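Local coordinates for transcription factor cep-1 (Caenorhabditis elegans, PDB 1T4W), which activates transcription from the DNA consensus sequence that p53 binds, promotes apoptosis under genotoxic stress and has a role in meiotic chromosome segregation, at residues 61-66 with 79-84; 97-102 with 118-123; 152-157 with 169-174. All coordinates share one frame; numbering follows the deposited sequence.

Contact 1. Residues 61-66 with 79-84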
loop_
_atom_site.group_PDB
_atom_site.type_symbol
_atom_site.label_atom_id
_atom_site.label_comp_id
_atom_site.label_asym_id
_atom_site.label_seq_id
_atom_site.Cartn_x
_atom_site.Cartn_y
_atom_site.Cartn_z
ATOM N N ARG A 61 5.633 0.039 -1.874
ATOM C CA ARG A 61 5.463 -0.930 -2.949
ATOM C C ARG A 61 4.033 -1.446 -3.003
ATOM O O ARG A 61 3.290 -1.392 -2.019
ATOM C CB ARG A 61 6.387 -2.136 -2.741
ATOM C CG ARG A 61 7.902 -1.866 -2.894
ATOM C CD ARG A 61 8.633 -3.232 -3.050
ATOM N NE ARG A 61 8.281 -3.853 -4.324
ATOM C CZ ARG A 61 8.473 -5.128 -4.634
ATOM N NH1 ARG A 61 8.112 -5.567 -5.834
ATOM N NH2 ARG A 61 9.006 -5.970 -3.748
ATOM N N PHE A 62 3.655 -1.955 -4.167
ATOM C CA PHE A 62 2.336 -2.518 -4.332
ATOM C C PHE A 62 2.574 -3.821 -5.090
ATOM O O PHE A 62 2.861 -3.839 -6.302
ATOM C CB PHE A 62 1.412 -1.550 -5.074
ATOM C CG PHE A 62 -0.035 -1.985 -5.073
ATOM C CD1 PHE A 62 -0.707 -2.200 -3.861
ATOM C CD2 PHE A 62 -0.724 -2.185 -6.278
ATOM C CE1 PHE A 62 -2.040 -2.606 -3.833
ATOM C CE2 PHE A 62 -2.067 -2.594 -6.277
ATOM C CZ PHE A 62 -2.733 -2.805 -5.052
ATOM N N VAL A 63 2.461 -4.913 -4.341
ATOM C CA VAL A 63 2.745 -6.251 -4.847
ATOM C C VAL A 63 1.595 -7.248 -4.739
ATOM O O VAL A 63 0.558 -6.976 -4.116
ATOM C CB VAL A 63 3.956 -6.849 -4.075
ATOM C CG1 VAL A 63 5.078 -5.817 -4.011
ATOM C CG2 VAL A 63 3.541 -7.273 -2.645
ATOM N N LYS A 64 1.792 -8.412 -5.352
ATOM C CA LYS A 64 0.794 -9.476 -5.303
ATOM C C LYS A 64 1.435 -10.726 -4.725
ATOM O O LYS A 64 2.641 -10.923 -4.842
ATOM C CB LYS A 64 0.224 -9.772 -6.699
ATOM C CG LYS A 64 1.197 -10.375 -7.689
ATOM C CD LYS A 64 0.568 -10.403 -9.079
ATOM C CE LYS A 64 1.512 -10.961 -10.130
ATOM N NZ LYS A 64 2.781 -10.192 -10.220
ATOM N N TYR A 65 0.624 -11.566 -4.098
ATOM C CA TYR A 65 1.132 -12.780 -3.501
ATOM C C TYR A 65 -0.015 -13.776 -3.414
ATOM O O TYR A 65 -1.171 -13.431 -3.662
ATOM C CB TYR A 65 1.692 -12.474 -2.105
ATOM C CG TYR A 65 0.661 -12.125 -1.041
ATOM C CD1 TYR A 65 -0.076 -13.125 -0.390
ATOM C CD2 TYR A 65 0.407 -10.797 -0.698
ATOM C CE1 TYR A 65 -1.049 -12.806 0.577
ATOM C CE2 TYR A 65 -0.559 -10.463 0.261
ATOM C CZ TYR A 65 -1.286 -11.470 0.898
ATOM O OH TYR A 65 -2.246 -11.140 1.846
ATOM N N ASP A 66 0.298 -15.017 -3.077
ATOM C CA ASP A 66 -0.745 -16.024 -2.941
ATOM C C ASP A 66 -0.317 -17.034 -1.894
ATOM O O ASP A 66 0.586 -16.768 -1.098
ATOM C CB ASP A 66 -1.010 -16.706 -4.286
ATOM C CG ASP A 66 0.120 -17.622 -4.716
ATOM O OD1 ASP A 66 1.297 -17.203 -4.661
ATOM O OD2 ASP A 66 -0.174 -18.769 -5.121
ATOM N N ARG A 79 10.353 -8.952 -8.159
ATOM C CA ARG A 79 9.534 -9.389 -9.287
ATOM C C ARG A 79 8.048 -9.534 -8.965
ATOM O O ARG A 79 7.281 -10.005 -9.797
ATOM C CB ARG A 79 10.057 -10.739 -9.810
ATOM C CG ARG A 79 11.443 -10.682 -10.479
ATOM C CD ARG A 79 12.045 -12.087 -10.590
ATOM N NE ARG A 79 12.081 -12.768 -9.291
ATOM C CZ ARG A 79 12.890 -12.441 -8.282
ATOM N NH1 ARG A 79 13.755 -11.437 -8.409
ATOM N NH2 ARG A 79 12.825 -13.105 -7.133
ATOM N N SER A 80 7.617 -9.118 -7.781
ATOM C CA SER A 80 6.209 -9.319 -7.430
ATOM C C SER A 80 5.244 -8.161 -7.668
ATOM O O SER A 80 4.114 -8.195 -7.184
ATOM C CB SER A 80 6.112 -9.743 -5.964
ATOM O OG SER A 80 6.493 -8.652 -5.143
ATOM N N ASP A 81 5.657 -7.133 -8.395
ATOM C CA ASP A 81 4.741 -6.014 -8.608
ATOM C C ASP A 81 3.399 -6.388 -9.201
ATOM O O ASP A 81 3.298 -7.337 -9.986
ATOM C CB ASP A 81 5.350 -4.972 -9.542
ATOM C CG ASP A 81 6.522 -4.267 -8.935
ATOM O OD1 ASP A 81 6.699 -4.367 -7.703
ATOM O OD2 ASP A 81 7.258 -3.612 -9.687
ATOM N N VAL A 82 2.364 -5.633 -8.827
ATOM C CA VAL A 82 1.053 -5.825 -9.435
ATOM C C VAL A 82 1.292 -5.087 -10.751
ATOM O O VAL A 82 1.801 -3.957 -10.738
ATOM C CB VAL A 82 -0.062 -5.108 -8.674
ATOM C CG1 VAL A 82 -1.379 -5.278 -9.419
ATOM C CG2 VAL A 82 -0.163 -5.667 -7.276
ATOM N N MET A 83 0.953 -5.718 -11.873
ATOM C CA MET A 83 1.210 -5.133 -13.190
ATOM C C MET A 83 0.004 -4.451 -13.798
ATOM O O MET A 83 -1.081 -5.023 -13.868
ATOM C CB MET A 83 1.699 -6.215 -14.155
ATOM C CG MET A 83 2.905 -7.003 -13.660
ATOM S SD MET A 83 4.317 -5.941 -13.257
ATOM C CE MET A 83 4.803 -5.328 -14.869
ATOM N N LYS A 84 0.223 -3.232 -14.261
ATOM C CA LYS A 84 -0.820 -2.414 -14.876
ATOM C C LYS A 84 -1.226 -3.069 -16.207
ATOM O O LYS A 84 -0.370 -3.608 -16.897
ATOM C CB LYS A 84 -0.226 -1.034 -15.115
ATOM C CG LYS A 84 -1.210 0.085 -15.263
ATOM C CD LYS A 84 -0.438 1.379 -15.365
ATOM C CE LYS A 84 -1.335 2.570 -15.389
ATOM N NZ LYS A 84 -0.462 3.756 -15.195
HETATM O O HOH W 1 5.878 -2.471 -5.890
HETATM O O HOH W 2 2.537 -2.422 -8.550
#
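In the p53-like DNA-binding domain the loop leading to the zinc ligands Cys85 and His88 is pinned to strand 57-65 by a single beta bridge, Val63 with Asp81. Two backbone bonds flank it: Val82 N donates to Phe62 O (3.1 Å), and Lys64 N to Ser80 O (3.0 Å). Beside the bridge, Arg61 NH1 meets Asp81 OD1 in a salt bridge of 2.6 Å. Asp81 OD1 lies in the guanidinium plane, but the carboxylate is turned 67° from it, and NH1 meets the syn side of OD1 well out of the carboxylate plane. Val63 CG1 sits over the centre of one guanidinium face, while Arg61 NH2 is bonded to the backbone oxygens of Ile75 and Asn77. Water 1 ties Arg61 NE and Phe62 N to Asp81 OD1. Beyond CB Lys64 is extended to CE, and a bend at chi4 (-58°) brings NZ to Asp81 O at 2.9 Å, from above the carbonyl plane. The bridge fastens to the beta-sandwich a loop that runs on to the zinc site; Val82, whose CG2 packs on Phe62 CD2 at 3.7 Å, has its side chain about 9 Å from the zinc ion. Ser80 OG touches Val63 CB but bonds to Ala74 O.

Contact 2. Residues 97-102 with 118-123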
loop_
_atom_site.group_PDB
_atom_site.type_symbol
_atom_site.label_atom_id
_atom_site.label_comp_id
_atom_site.label_asym_id
_atom_site.label_seq_id
_atom_site.Cartn_x
_atom_site.Cartn_y
_atom_site.Cartn_z
ATOM N N PHE A 97 4.337 6.048 -16.764
ATOM C CA PHE A 97 3.065 5.563 -17.286
ATOM C C PHE A 97 2.694 4.127 -16.972
ATOM O O PHE A 97 1.506 3.787 -16.917
ATOM C CB PHE A 97 3.017 5.790 -18.793
ATOM C CG PHE A 97 3.324 7.205 -19.193
ATOM C CD1 PHE A 97 2.512 8.254 -18.763
ATOM C CD2 PHE A 97 4.444 7.496 -19.969
ATOM C CE1 PHE A 97 2.808 9.568 -19.096
ATOM C CE2 PHE A 97 4.749 8.809 -20.309
ATOM C CZ PHE A 97 3.930 9.847 -19.872
ATOM N N ASP A 98 3.688 3.282 -16.750
ATOM C CA ASP A 98 3.383 1.885 -16.471
ATOM C C ASP A 98 3.247 1.542 -14.985
ATOM O O ASP A 98 3.060 0.370 -14.648
ATOM C CB ASP A 98 4.435 0.986 -17.125
ATOM C CG ASP A 98 5.822 1.288 -16.635
ATOM O OD1 ASP A 98 5.974 2.300 -15.927
ATOM O OD2 ASP A 98 6.758 0.527 -16.953
ATOM N N SER A 99 3.341 2.533 -14.089
ATOM C CA SER A 99 3.203 2.208 -12.666
ATOM C C SER A 99 1.725 1.971 -12.352
ATOM O O SER A 99 0.852 2.711 -12.810
ATOM C CB SER A 99 3.728 3.336 -11.784
ATOM O OG SER A 99 3.702 2.941 -10.423
ATOM N N PHE A 100 1.446 0.931 -11.582
ATOM C CA PHE A 100 0.075 0.612 -11.218
ATOM C C PHE A 100 -0.504 1.707 -10.295
ATOM O O PHE A 100 -1.706 2.023 -10.339
ATOM C CB PHE A 100 0.044 -0.752 -10.511
ATOM C CG PHE A 100 -1.326 -1.395 -10.474
ATOM C CD1 PHE A 100 -2.305 -0.946 -9.582
ATOM C CD2 PHE A 100 -1.651 -2.417 -11.366
ATOM C CE1 PHE A 100 -3.606 -1.509 -9.580
ATOM C CE2 PHE A 100 -2.944 -2.983 -11.380
ATOM C CZ PHE A 100 -3.915 -2.523 -10.486
ATOM N N PHE A 101 0.367 2.305 -9.488
ATOM C CA PHE A 101 -0.059 3.311 -8.519
ATOM C C PHE A 101 0.823 4.548 -8.482
ATOM O O PHE A 101 1.962 4.521 -8.932
ATOM C CB PHE A 101 -0.093 2.691 -7.115
ATOM C CG PHE A 101 1.272 2.360 -6.562
ATOM C CD1 PHE A 101 2.035 1.347 -7.119
ATOM C CD2 PHE A 101 1.802 3.085 -5.492
ATOM C CE1 PHE A 101 3.318 1.048 -6.628
ATOM C CE2 PHE A 101 3.074 2.799 -4.985
ATOM C CZ PHE A 101 3.835 1.775 -5.554
ATOM N N TYR A 102 0.293 5.625 -7.912
ATOM C CA TYR A 102 1.028 6.880 -7.783
ATOM C C TYR A 102 0.818 7.491 -6.393
ATOM O O TYR A 102 -0.117 7.131 -5.665
ATOM C CB TYR A 102 0.583 7.881 -8.858
ATOM C CG TYR A 102 0.703 7.338 -10.267
ATOM C CD1 TYR A 102 -0.330 6.588 -10.845
ATOM C CD2 TYR A 102 1.883 7.515 -11.001
ATOM C CE1 TYR A 102 -0.186 6.024 -12.119
ATOM C CE2 TYR A 102 2.035 6.958 -12.259
ATOM C CZ TYR A 102 1.000 6.208 -12.812
ATOM O OH TYR A 102 1.197 5.616 -14.031
ATOM N N SER A 118 8.598 -1.665 -8.721
ATOM C CA SER A 118 7.989 -0.333 -8.676
ATOM C C SER A 118 7.964 0.187 -7.218
ATOM O O SER A 118 7.243 -0.322 -6.365
ATOM C CB SER A 118 6.576 -0.408 -9.258
ATOM O OG SER A 118 6.026 0.883 -9.441
ATOM N N THR A 119 8.754 1.211 -6.942
ATOM C CA THR A 119 8.869 1.735 -5.592
ATOM C C THR A 119 8.942 3.252 -5.524
ATOM O O THR A 119 9.703 3.869 -6.267
ATOM C CB THR A 119 10.168 1.205 -4.915
ATOM O OG1 THR A 119 10.164 -0.225 -4.915
ATOM C CG2 THR A 119 10.297 1.734 -3.473
ATOM N N PHE A 120 8.157 3.848 -4.630
ATOM C CA PHE A 120 8.229 5.285 -4.420
ATOM C C PHE A 120 9.002 5.401 -3.116
ATOM O O PHE A 120 8.674 4.735 -2.126
ATOM C CB PHE A 120 6.845 5.921 -4.270
ATOM C CG PHE A 120 6.142 6.169 -5.588
ATOM C CD1 PHE A 120 5.418 5.156 -6.216
ATOM C CD2 PHE A 120 6.254 7.397 -6.221
ATOM C CE1 PHE A 120 4.820 5.369 -7.472
ATOM C CE2 PHE A 120 5.663 7.623 -7.476
ATOM C CZ PHE A 120 4.947 6.599 -8.099
ATOM N N THR A 121 10.057 6.203 -3.130
ATOM C CA THR A 121 10.864 6.416 -1.937
ATOM C C THR A 121 10.693 7.814 -1.397
ATOM O O THR A 121 11.009 8.814 -2.068
ATOM C CB THR A 121 12.363 6.182 -2.206
ATOM O OG1 THR A 121 12.563 4.828 -2.628
ATOM C CG2 THR A 121 13.184 6.423 -0.930
ATOM N N LEU A 122 10.203 7.893 -0.171
ATOM C CA LEU A 122 10.014 9.180 0.467
ATOM C C LEU A 122 11.310 9.554 1.158
ATOM O O LEU A 122 11.858 8.750 1.915
ATOM C CB LEU A 122 8.914 9.107 1.529
ATOM C CG LEU A 122 7.532 8.635 1.105
ATOM C CD1 LEU A 122 6.552 8.873 2.265
ATOM C CD2 LEU A 122 7.089 9.375 -0.122
ATOM N N ILE A 123 11.802 10.762 0.902
ATOM C CA ILE A 123 13.027 11.220 1.552
ATOM C C ILE A 123 12.598 12.024 2.750
ATOM O O ILE A 123 11.900 13.030 2.621
ATOM C CB ILE A 123 13.892 12.114 0.634
ATOM C CG1 ILE A 123 14.524 11.275 -0.479
ATOM C CG2 ILE A 123 14.993 12.764 1.441
ATOM C CD1 ILE A 123 13.551 10.809 -1.554
HETATM O O HOH W 3 3.548 -0.556 -10.182
#
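Strand 119-123 and the chain entering strand 101-104 are not paired by backbone bonds; their nearest CA atoms, Ser99 and Ser118, stay 6.7 Å apart, and side chains fill the interval. The contact lies between the two sheets of the p53-like beta-sandwich, strand 101-104 at the border of one and strand 119-123 within the other. Its centre is an offset edge-to-face pair, the edge of Phe120 directed at the face of Phe101, with centroids 5.3 Å apart and planes at 65°. Phe120 CD1 comes within 3.5 Å of Phe101 CE2, and CE1 stands over the same face, displaced toward the rim. CG of Phe101 lies between its backbone N and carbonyl carbon (chi1 69°), which starts the side chain toward strand 119-123, where CE2 and CZ meet Phe120 CD1. An alanine in place of Phe101 would probably open a gap beside the edge of Phe120 and leave that ring freer to shift. Farther along the Phe120 rim, CZ packs on Tyr102 CA at 3.9 Å. Ser118 OG, bonded to Tyr112 OH, also shares water 3 with Phe100 N. With OG anti to its backbone N (chi1 -174°), Ser99 donates to Phe101 O at 2.8 Å, in the carbonyl plane and on a lone pair; Phe120 CE1 approaches that same oxygen to 3.3 Å.

Contact 3. Residues 152-157 with 169-174; sequences TMCLAV and HAYIKQ
Leu155 O accepts the shortest backbone bond between the two strands, from Ile172 N at 2.8 Å and in the carbonyl plane. The return bond of this antiparallel hydrogen-bonded pair, Leu155 N to Ile172 O, is weak at 3.4 Å. Two residues on, Val157 N points almost straight at Ala170 O (2.9 Å, 175° at the hydrogen), and Ala170 N answers to Val157 O. Between them lies the non-hydrogen-bonded pair Ala156 with Tyr171, where the CB atoms touch at 3.9 Å. On the face bearing Leu155, Val157, Ala170 and Ile172, Leu155 and Ile172 lie side by side, pointing the same way, and meet through CD2 and CD1; Ile6 of strand 3-8, in the other sheet, packs against all four residues. Cys154 SG, anti to its backbone N (chi1 179°), reaches Tyr171 CB at 3.7 Å and stands obliquely to the Tyr171 ring as a sulfur-aromatic contact. Val71 of helix 71-74 touches both residues. At Lys173 the chain turns a corner; Thr152 CG2 rests on Gln174 CB at 3.8 Å, and Lys173 NZ, also bonded to Tyr30 OH, shares water 4 with Gln174 OE1. The arrangement is a beta hairpin, strands 152-160 and 166-177, at the middle of the larger sheet of the p53-like beta-sandwich.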
loop_
_atom_site.group_PDB
_atom_site.type_symbol
_atom_site.label_atom_id
_atom_site.label_comp_id
_atom_site.label_asym_id
_atom_site.label_seq_id
_atom_site.Cartn_x
_atom_site.Cartn_y
_atom_site.Cartn_z
ATOM N N THR A 152 -3.503 -12.028 -4.134
ATOM C CA THR A 152 -3.879 -10.946 -3.246
ATOM C C THR A 152 -2.934 -9.763 -3.478
ATOM O O THR A 152 -1.714 -9.945 -3.549
ATOM C CB THR A 152 -3.776 -11.418 -1.798
ATOM O OG1 THR A 152 -4.571 -12.595 -1.644
ATOM C CG2 THR A 152 -4.266 -10.344 -0.825
ATOM N N MET A 153 -3.489 -8.564 -3.635
ATOM C CA MET A 153 -2.650 -7.370 -3.824
ATOM C C MET A 153 -2.357 -6.835 -2.430
ATOM O O MET A 153 -3.233 -6.855 -1.568
ATOM C CB MET A 153 -3.371 -6.325 -4.653
ATOM C CG MET A 153 -3.708 -6.810 -6.035
ATOM S SD MET A 153 -4.442 -5.490 -6.996
ATOM C CE MET A 153 -4.704 -6.319 -8.550
ATOM N N CYS A 154 -1.139 -6.335 -2.235
ATOM C CA CYS A 154 -0.662 -5.872 -0.934
ATOM C C CYS A 154 0.116 -4.545 -0.984
ATOM O O CYS A 154 1.027 -4.388 -1.809
ATOM C CB CYS A 154 0.246 -6.963 -0.356
ATOM S SG CYS A 154 0.978 -6.570 1.244
ATOM N N LEU A 155 -0.259 -3.588 -0.135
ATOM C CA LEU A 155 0.432 -2.286 -0.085
ATOM C C LEU A 155 1.406 -2.397 1.083
ATOM O O LEU A 155 0.980 -2.515 2.250
ATOM C CB LEU A 155 -0.558 -1.138 0.189
ATOM C CG LEU A 155 0.098 0.257 0.292
ATOM C CD1 LEU A 155 0.791 0.565 -1.036
ATOM C CD2 LEU A 155 -0.945 1.340 0.607
ATOM N N ALA A 156 2.700 -2.367 0.775
ATOM C CA ALA A 156 3.746 -2.509 1.793
ATOM C C ALA A 156 4.691 -1.317 1.849
ATOM O O ALA A 156 5.030 -0.741 0.807
ATOM C CB ALA A 156 4.575 -3.801 1.521
ATOM N N VAL A 157 5.111 -0.970 3.072
ATOM C CA VAL A 157 6.043 0.127 3.307
ATOM C C VAL A 157 7.221 -0.358 4.157
ATOM O O VAL A 157 7.072 -1.213 5.030
ATOM C CB VAL A 157 5.366 1.338 4.013
ATOM C CG1 VAL A 157 4.411 2.039 3.028
ATOM C CG2 VAL A 157 4.637 0.876 5.247
ATOM N N HIS A 169 8.888 -2.470 8.863
ATOM C CA HIS A 169 8.006 -2.636 7.706
ATOM C C HIS A 169 6.582 -2.749 8.188
ATOM O O HIS A 169 6.348 -2.971 9.374
ATOM C CB HIS A 169 8.374 -3.879 6.858
ATOM C CG HIS A 169 8.025 -5.200 7.481
ATOM N ND1 HIS A 169 8.655 -5.691 8.599
ATOM C CD2 HIS A 169 7.141 -6.159 7.100
ATOM C CE1 HIS A 169 8.181 -6.894 8.884
ATOM N NE2 HIS A 169 7.262 -7.201 7.987
ATOM N N ALA A 170 5.633 -2.566 7.273
ATOM C CA ALA A 170 4.212 -2.673 7.603
ATOM C C ALA A 170 3.473 -2.812 6.289
ATOM O O ALA A 170 3.993 -2.446 5.240
ATOM C CB ALA A 170 3.719 -1.417 8.344
ATOM N N TYR A 171 2.262 -3.346 6.334
ATOM C CA TYR A 171 1.501 -3.474 5.113
ATOM C C TYR A 171 0.016 -3.582 5.367
ATOM O O TYR A 171 -0.419 -3.829 6.499
ATOM C CB TYR A 171 1.974 -4.702 4.304
ATOM C CG TYR A 171 1.959 -6.010 5.083
ATOM C CD1 TYR A 171 0.764 -6.694 5.303
ATOM C CD2 TYR A 171 3.128 -6.526 5.641
ATOM C CE1 TYR A 171 0.722 -7.844 6.057
ATOM C CE2 TYR A 171 3.107 -7.694 6.412
ATOM C CZ TYR A 171 1.889 -8.341 6.610
ATOM O OH TYR A 171 1.819 -9.469 7.363
ATOM N N ILE A 172 -0.746 -3.329 4.303
ATOM C CA ILE A 172 -2.183 -3.514 4.300
ATOM C C ILE A 172 -2.257 -4.892 3.626
ATOM O O ILE A 172 -1.925 -5.057 2.448
ATOM C CB ILE A 172 -2.894 -2.482 3.464
ATOM C CG1 ILE A 172 -2.778 -1.121 4.172
ATOM C CG2 ILE A 172 -4.396 -2.888 3.301
ATOM C CD1 ILE A 172 -3.334 0.036 3.393
ATOM N N LYS A 173 -2.650 -5.874 4.417
ATOM C CA LYS A 173 -2.704 -7.267 3.995
ATOM C C LYS A 173 -3.437 -7.522 2.694
ATOM O O LYS A 173 -2.989 -8.306 1.855
ATOM C CB LYS A 173 -3.288 -8.087 5.154
ATOM C CG LYS A 173 -3.180 -9.596 5.012
ATOM C CD LYS A 173 -4.493 -10.154 4.587
ATOM C CE LYS A 173 -4.504 -11.691 4.592
ATOM N NZ LYS A 173 -5.865 -12.170 4.188
ATOM N N GLN A 174 -4.578 -6.881 2.511
ATOM C CA GLN A 174 -5.285 -7.053 1.258
ATOM C C GLN A 174 -5.896 -5.754 0.784
ATOM O O GLN A 174 -6.604 -5.076 1.527
ATOM C CB GLN A 174 -6.402 -8.117 1.353
ATOM C CG GLN A 174 -7.315 -8.117 0.117
ATOM C CD GLN A 174 -8.497 -9.053 0.271
ATOM O OE1 GLN A 174 -8.305 -10.253 0.324
ATOM N NE2 GLN A 174 -9.725 -8.505 0.366
HETATM O O HOH W 4 -6.253 -11.913 1.204
#

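Overall arrangement
All three contacts reach the larger sheet of the sandwich. Contacts 1 and 3 hold neighbouring strands: Val63 O bonds Cys154 N and Tyr65 O bonds Thr152 N, joining 57-65 to the hairpin. Contacts 1 and 2 meet through Asp81 OD2 with Ser118 N and through Val82 against Phe100. Contacts 2 and 3 do not touch. Contact 2 is buried and chiefly aromatic, spanning the two sheets; contact 1, also buried, relies on charge and backbone bonds to fasten a loop near the zinc. Contact 3, nearest the chain centre, is regular strand pairing, apolar toward the other sheet but partly exposed at His169, Tyr171 and the corner by Lys173.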